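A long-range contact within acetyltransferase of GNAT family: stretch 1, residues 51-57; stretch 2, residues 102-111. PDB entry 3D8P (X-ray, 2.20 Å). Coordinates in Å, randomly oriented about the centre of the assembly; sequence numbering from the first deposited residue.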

ATOM      1  N   SER A  51      -5.391  -3.595  14.053  1.00 38.88           N
ATOM      2  CA  SER A  51      -4.641  -2.486  14.593  1.00 38.81           C
ATOM      3  C   SER A  51      -5.252  -1.155  14.224  1.00 37.79           C
ATOM      4  O   SER A  51      -4.670  -0.141  14.510  1.00 37.02           O
ATOM      5  CB  SER A  51      -3.213  -2.531  14.023  1.00 41.23           C
ATOM      6  OG  SER A  51      -3.182  -2.384  12.594  1.00 36.72           O
ATOM      7  N   GLY A  52      -6.412  -1.154  13.578  1.00 38.59           N
ATOM      8  CA  GLY A  52      -7.044   0.097  13.167  1.00 36.83           C
ATOM      9  C   GLY A  52      -6.629   0.530  11.773  1.00 36.26           C
ATOM     10  O   GLY A  52      -6.878   1.671  11.383  1.00 37.65           O
ATOM     11  N   GLY A  53      -6.005  -0.381  11.023  1.00 33.57           N
ATOM     12  CA  GLY A  53      -5.561  -0.107   9.663  1.00 33.18           C
ATOM     13  C   GLY A  53      -6.490  -0.695   8.627  1.00 31.58           C
ATOM     14  O   GLY A  53      -7.639  -0.971   8.921  1.00 32.90           O
ATOM     15  N   GLN A  54      -5.970  -0.881   7.413  1.00 32.64           N
ATOM     16  CA  GLN A  54      -6.707  -1.408   6.275  1.00 30.91           C
ATOM     17  C   GLN A  54      -5.818  -2.297   5.417  1.00 30.03           C
ATOM     18  O   GLN A  54      -4.621  -2.137   5.364  1.00 28.55           O
ATOM     19  CB  GLN A  54      -7.189  -0.266   5.376  1.00 30.56           C
ATOM     20  CG  GLN A  54      -8.139   0.744   6.015  1.00 27.34           C
ATOM     21  CD  GLN A  54      -8.293   2.004   5.176  1.00 31.19           C
ATOM     22  OE1 GLN A  54      -8.547   1.931   3.990  1.00 25.90           O
ATOM     23  NE2 GLN A  54      -8.123   3.169   5.799  1.00 27.05           N
ATOM     24  N   PHE A  55      -6.427  -3.265   4.757  1.00 31.43           N
ATOM     25  CA  PHE A  55      -5.744  -4.000   3.711  1.00 29.72           C
ATOM     26  C   PHE A  55      -6.806  -4.481   2.720  1.00 29.80           C
ATOM     27  O   PHE A  55      -7.713  -5.264   3.063  1.00 28.54           O
ATOM     28  CB  PHE A  55      -4.850  -5.130   4.249  1.00 29.30           C
ATOM     29  CG  PHE A  55      -3.708  -5.426   3.349  1.00 29.67           C
ATOM     30  CD1 PHE A  55      -3.931  -6.008   2.103  1.00 26.45           C
ATOM     31  CD2 PHE A  55      -2.424  -5.053   3.682  1.00 30.08           C
ATOM     32  CE1 PHE A  55      -2.899  -6.258   1.238  1.00 24.50           C
ATOM     33  CE2 PHE A  55      -1.379  -5.304   2.822  1.00 26.49           C
ATOM     34  CZ  PHE A  55      -1.611  -5.908   1.593  1.00 31.87           C
ATOM     35  N   TRP A  56      -6.696  -3.959   1.496  1.00 30.39           N
ATOM     36  CA  TRP A  56      -7.648  -4.212   0.423  1.00 30.11           C
ATOM     37  C   TRP A  56      -6.973  -4.941  -0.728  1.00 29.52           C
ATOM     38  O   TRP A  56      -5.772  -4.762  -0.987  1.00 28.89           O
ATOM     39  CB  TRP A  56      -8.240  -2.896  -0.096  1.00 31.08           C
ATOM     40  CG  TRP A  56      -8.875  -2.032   0.957  1.00 31.61           C
ATOM     41  CD1 TRP A  56      -8.341  -0.891   1.512  1.00 33.21           C
ATOM     42  CD2 TRP A  56     -10.152  -2.223   1.587  1.00 33.89           C
ATOM     43  NE1 TRP A  56      -9.203  -0.375   2.447  1.00 33.72           N
ATOM     44  CE2 TRP A  56     -10.322  -1.165   2.513  1.00 34.08           C
ATOM     45  CE3 TRP A  56     -11.173  -3.175   1.452  1.00 34.97           C
ATOM     46  CZ2 TRP A  56     -11.467  -1.035   3.296  1.00 31.45           C
ATOM     47  CZ3 TRP A  56     -12.301  -3.054   2.229  1.00 29.67           C
ATOM     48  CH2 TRP A  56     -12.436  -1.992   3.155  1.00 32.22           C
ATOM     49  N   LEU A  57      -7.750  -5.785  -1.394  1.00 28.24           N
ATOM     50  CA  LEU A  57      -7.289  -6.513  -2.566  1.00 28.03           C
ATOM     51  C   LEU A  57      -8.158  -6.157  -3.748  1.00 27.95           C
ATOM     52  O   LEU A  57      -9.380  -6.131  -3.639  1.00 28.15           O
ATOM     53  CB  LEU A  57      -7.399  -8.026  -2.350  1.00 25.14           C
ATOM     54  CG  LEU A  57      -6.726  -8.581  -1.103  1.00 25.50           C
ATOM     55  CD1 LEU A  57      -6.974 -10.063  -1.000  1.00 22.01           C
ATOM     56  CD2 LEU A  57      -5.222  -8.260  -1.111  1.00 24.88           C
ATOM     57  N   LYS A 102     -10.388   3.772  -2.338  1.00 31.28           N
ATOM     58  CA  LYS A 102     -10.981   2.953  -1.287  1.00 29.67           C
ATOM     59  C   LYS A 102     -10.365   3.293   0.046  1.00 29.62           C
ATOM     60  O   LYS A 102     -11.055   3.400   1.052  1.00 29.24           O
ATOM     61  CB  LYS A 102     -10.771   1.471  -1.586  1.00 30.19           C
ATOM     62  CG  LYS A 102     -11.437   0.504  -0.605  1.00 31.52           C
ATOM     63  CD  LYS A 102     -12.930   0.675  -0.566  1.00 36.97           C
ATOM     64  CE  LYS A 102     -13.585  -0.439   0.188  1.00 39.83           C
ATOM     65  NZ  LYS A 102     -15.033  -0.198   0.360  1.00 42.80           N
ATOM     66  N   VAL A 103      -9.043   3.411   0.049  1.00 30.74           N
ATOM     67  CA  VAL A 103      -8.294   3.846   1.230  1.00 32.12           C
ATOM     68  C   VAL A 103      -8.728   5.280   1.634  1.00 33.32           C
ATOM     69  O   VAL A 103      -9.083   5.504   2.780  1.00 34.19           O
ATOM     70  CB  VAL A 103      -6.728   3.725   1.011  1.00 30.37           C
ATOM     71  CG1 VAL A 103      -5.932   4.428   2.105  1.00 27.37           C
ATOM     72  CG2 VAL A 103      -6.300   2.250   0.938  1.00 29.38           C
ATOM     73  N   ILE A 104      -8.744   6.231   0.700  1.00 33.50           N
ATOM     74  CA  ILE A 104      -9.109   7.615   1.048  1.00 34.93           C
ATOM     75  C   ILE A 104     -10.518   7.690   1.650  1.00 36.40           C
ATOM     76  O   ILE A 104     -10.728   8.323   2.681  1.00 36.30           O
ATOM     77  CB  ILE A 104      -8.896   8.572  -0.145  1.00 35.34           C
ATOM     78  CG1 ILE A 104      -7.385   8.773  -0.332  1.00 37.80           C
ATOM     79  CG2 ILE A 104      -9.583   9.945   0.088  1.00 35.77           C
ATOM     80  CD1 ILE A 104      -7.033   9.262  -1.666  1.00 46.11           C
HETATM   81  N   MSE A 105     -11.469   6.998   1.041  1.00 38.92           N
HETATM   82  CA  MSE A 105     -12.840   6.960   1.560  1.00 42.33           C
HETATM   83  C   MSE A 105     -12.892   6.358   2.965  1.00 38.45           C
HETATM   84  O   MSE A 105     -13.596   6.861   3.832  1.00 37.80           O
HETATM   85  CB  MSE A 105     -13.710   6.137   0.621  1.00 40.44           C
HETATM   86  CG  MSE A 105     -15.153   6.059   1.002  1.00 48.16           C
HETATM   87 SE   MSE A 105     -15.882   4.291   0.543  0.75 60.34          SE
HETATM   88  CE  MSE A 105     -14.886   3.173   1.847  1.00 51.85           C
ATOM     89  N   THR A 106     -12.149   5.274   3.187  1.00 35.23           N
ATOM     90  CA  THR A 106     -12.136   4.609   4.493  1.00 33.56           C
ATOM     91  C   THR A 106     -11.453   5.487   5.543  1.00 33.19           C
ATOM     92  O   THR A 106     -11.861   5.507   6.698  1.00 31.79           O
ATOM     93  CB  THR A 106     -11.478   3.203   4.396  1.00 35.31           C
ATOM     94  OG1 THR A 106     -12.060   2.486   3.295  1.00 32.20           O
ATOM     95  CG2 THR A 106     -11.633   2.385   5.711  1.00 29.36           C
ATOM     96  N   CYS A 107     -10.418   6.215   5.142  1.00 34.42           N
ATOM     97  CA  CYS A 107      -9.741   7.141   6.037  1.00 34.97           C
ATOM     98  C   CYS A 107     -10.686   8.258   6.479  1.00 37.52           C
ATOM     99  O   CYS A 107     -10.660   8.683   7.636  1.00 34.42           O
ATOM    100  CB  CYS A 107      -8.537   7.779   5.337  1.00 37.25           C
ATOM    101  SG  CYS A 107      -7.133   6.728   5.131  1.00 33.83           S
ATOM    102  N   LYS A 108     -11.514   8.743   5.560  1.00 38.90           N
ATOM    103  CA  LYS A 108     -12.472   9.781   5.906  1.00 42.44           C
ATOM    104  C   LYS A 108     -13.476   9.289   6.949  1.00 43.97           C
ATOM    105  O   LYS A 108     -13.773  10.002   7.913  1.00 43.91           O
ATOM    106  CB  LYS A 108     -13.157  10.339   4.654  1.00 41.49           C
ATOM    107  CG  LYS A 108     -12.150  11.131   3.802  1.00 45.44           C
ATOM    108  CD  LYS A 108     -12.761  11.707   2.534  1.00 47.47           C
ATOM    109  CE  LYS A 108     -11.746  12.564   1.735  1.00 50.38           C
ATOM    110  NZ  LYS A 108     -12.396  13.048   0.467  1.00 49.63           N
ATOM    111  N   GLU A 109     -13.981   8.067   6.778  1.00 45.25           N
ATOM    112  CA  GLU A 109     -14.892   7.495   7.759  1.00 46.11           C
ATOM    113  C   GLU A 109     -14.214   7.356   9.120  1.00 45.21           C
ATOM    114  O   GLU A 109     -14.854   7.510  10.150  1.00 46.32           O
ATOM    115  CB  GLU A 109     -15.370   6.100   7.346  1.00 46.57           C
ATOM    116  CG  GLU A 109     -16.218   6.025   6.093  1.00 48.29           C
ATOM    117  CD  GLU A 109     -16.374   4.584   5.592  1.00 49.00           C
ATOM    118  OE1 GLU A 109     -15.838   3.647   6.232  1.00 48.21           O
ATOM    119  OE2 GLU A 109     -17.016   4.390   4.543  1.00 54.40           O
ATOM    120  N   GLN A 110     -12.922   7.056   9.124  1.00 43.68           N
ATOM    121  CA  GLN A 110     -12.211   6.788  10.366  1.00 44.40           C
ATOM    122  C   GLN A 110     -11.470   7.983  10.969  1.00 43.48           C
ATOM    123  O   GLN A 110     -10.695   7.810  11.902  1.00 43.29           O
ATOM    124  CB  GLN A 110     -11.294   5.583  10.169  1.00 42.48           C
ATOM    125  CG  GLN A 110     -12.109   4.292   9.987  1.00 48.75           C
ATOM    126  CD  GLN A 110     -11.276   3.087   9.608  1.00 50.96           C
ATOM    127  OE1 GLN A 110     -10.048   3.084   9.756  1.00 60.61           O
ATOM    128  NE2 GLN A 110     -11.947   2.041   9.113  1.00 60.90           N
ATOM    129  N   ASN A 111     -11.755   9.187  10.473  1.00 43.67           N
ATOM    130  CA  ASN A 111     -11.133  10.437  10.962  1.00 45.49           C
ATOM    131  C   ASN A 111      -9.602  10.502  10.874  1.00 42.86           C
ATOM    132  O   ASN A 111      -8.925  10.990  11.790  1.00 45.06           O
ATOM    133  CB  ASN A 111     -11.623  10.725  12.391  1.00 46.53           C
ATOM    134  CG  ASN A 111     -13.128  10.927  12.443  1.00 52.63           C
ATOM    135  OD1 ASN A 111     -13.658  11.836  11.795  1.00 56.84           O
ATOM    136  ND2 ASN A 111     -13.830  10.065  13.193  1.00 56.57           N
TER

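This is a strand-against-helix packing contact in which no hydrogen bond crosses between the two stretches; two strand side chains, Gln54 and Trp56, lie against the helix, and CH-pi and off-centre cation-pi contacts of a lysine with the indole ring, together with close van der Waals contact, join the surfaces. Strand 54-57 and helix 102-109 run roughly antiparallel, at 149°, with their axes approaching to 9.9 Å, a spacing that leaves room for a layer of side chains. The alternation of the strand decides who takes part: Gln54 and Trp56 point toward the helix, whereas Phe55 between them points away. On the helix, Lys102 and Thr106 also point toward the strand, and Gln110, just past the helix end, does the same; the four-residue spacing brings them to the same side.

Trp56 makes the most distinctive pairing. Lys102 extends its aliphatic chain across one face of the indole, so that CE of Lys102 lies 3.6 Å from the centroid of the six-membered ring of Trp56 and 14° off its normal, a CH-pi contact. The ammonium continues past the centre: NZ of Lys102 is 4.6 Å from that centroid, an off-centre cation-pi interaction. Lysine suits this place because its methylenes can cover an aromatic surface, and CE, next to the charged nitrogen, carries polarised hydrogens that favour the pi cloud. At the ring edge, CD1 of Trp56 meets CG2 of Val103 at 3.8 Å, a simple apolar contact to a compact branched side chain.

Gln54 is buried, and its amide needs partners. Its OE1 accepts a nearly linear hydrogen bond from NE1 of Trp56 (2.9 Å, 174°), which ties together the two side chains that face the helix and satisfies the indole nitrogen. The same OE1 settles against the helix surface, 3.4 Å from CA of Val103 and 3.2 Å from CB of Thr106, while NE2 of Gln54 lies 3.8 Å from SG of Cys107. Glutamine is long enough to reach the helix and polar enough to serve the indole.

Thr106 turns its hydroxyl back to its own helix: OG1 of Thr106 donates to O of Lys102 at 2.6 Å, the carbonyl that also accepts from N of Thr106. With its polar group so engaged, a small threonine can be buried beside both Gln54 and Trp56.

The contact thins towards Gly52, whose O is 3.8 Å from OE1 of Gln110, just where the chain leaves helical geometry. With phi at 91°, Gly52 adopts a backbone conformation in which a CB would jam against the preceding carbonyl oxygen, so glycine fits there for local reasons.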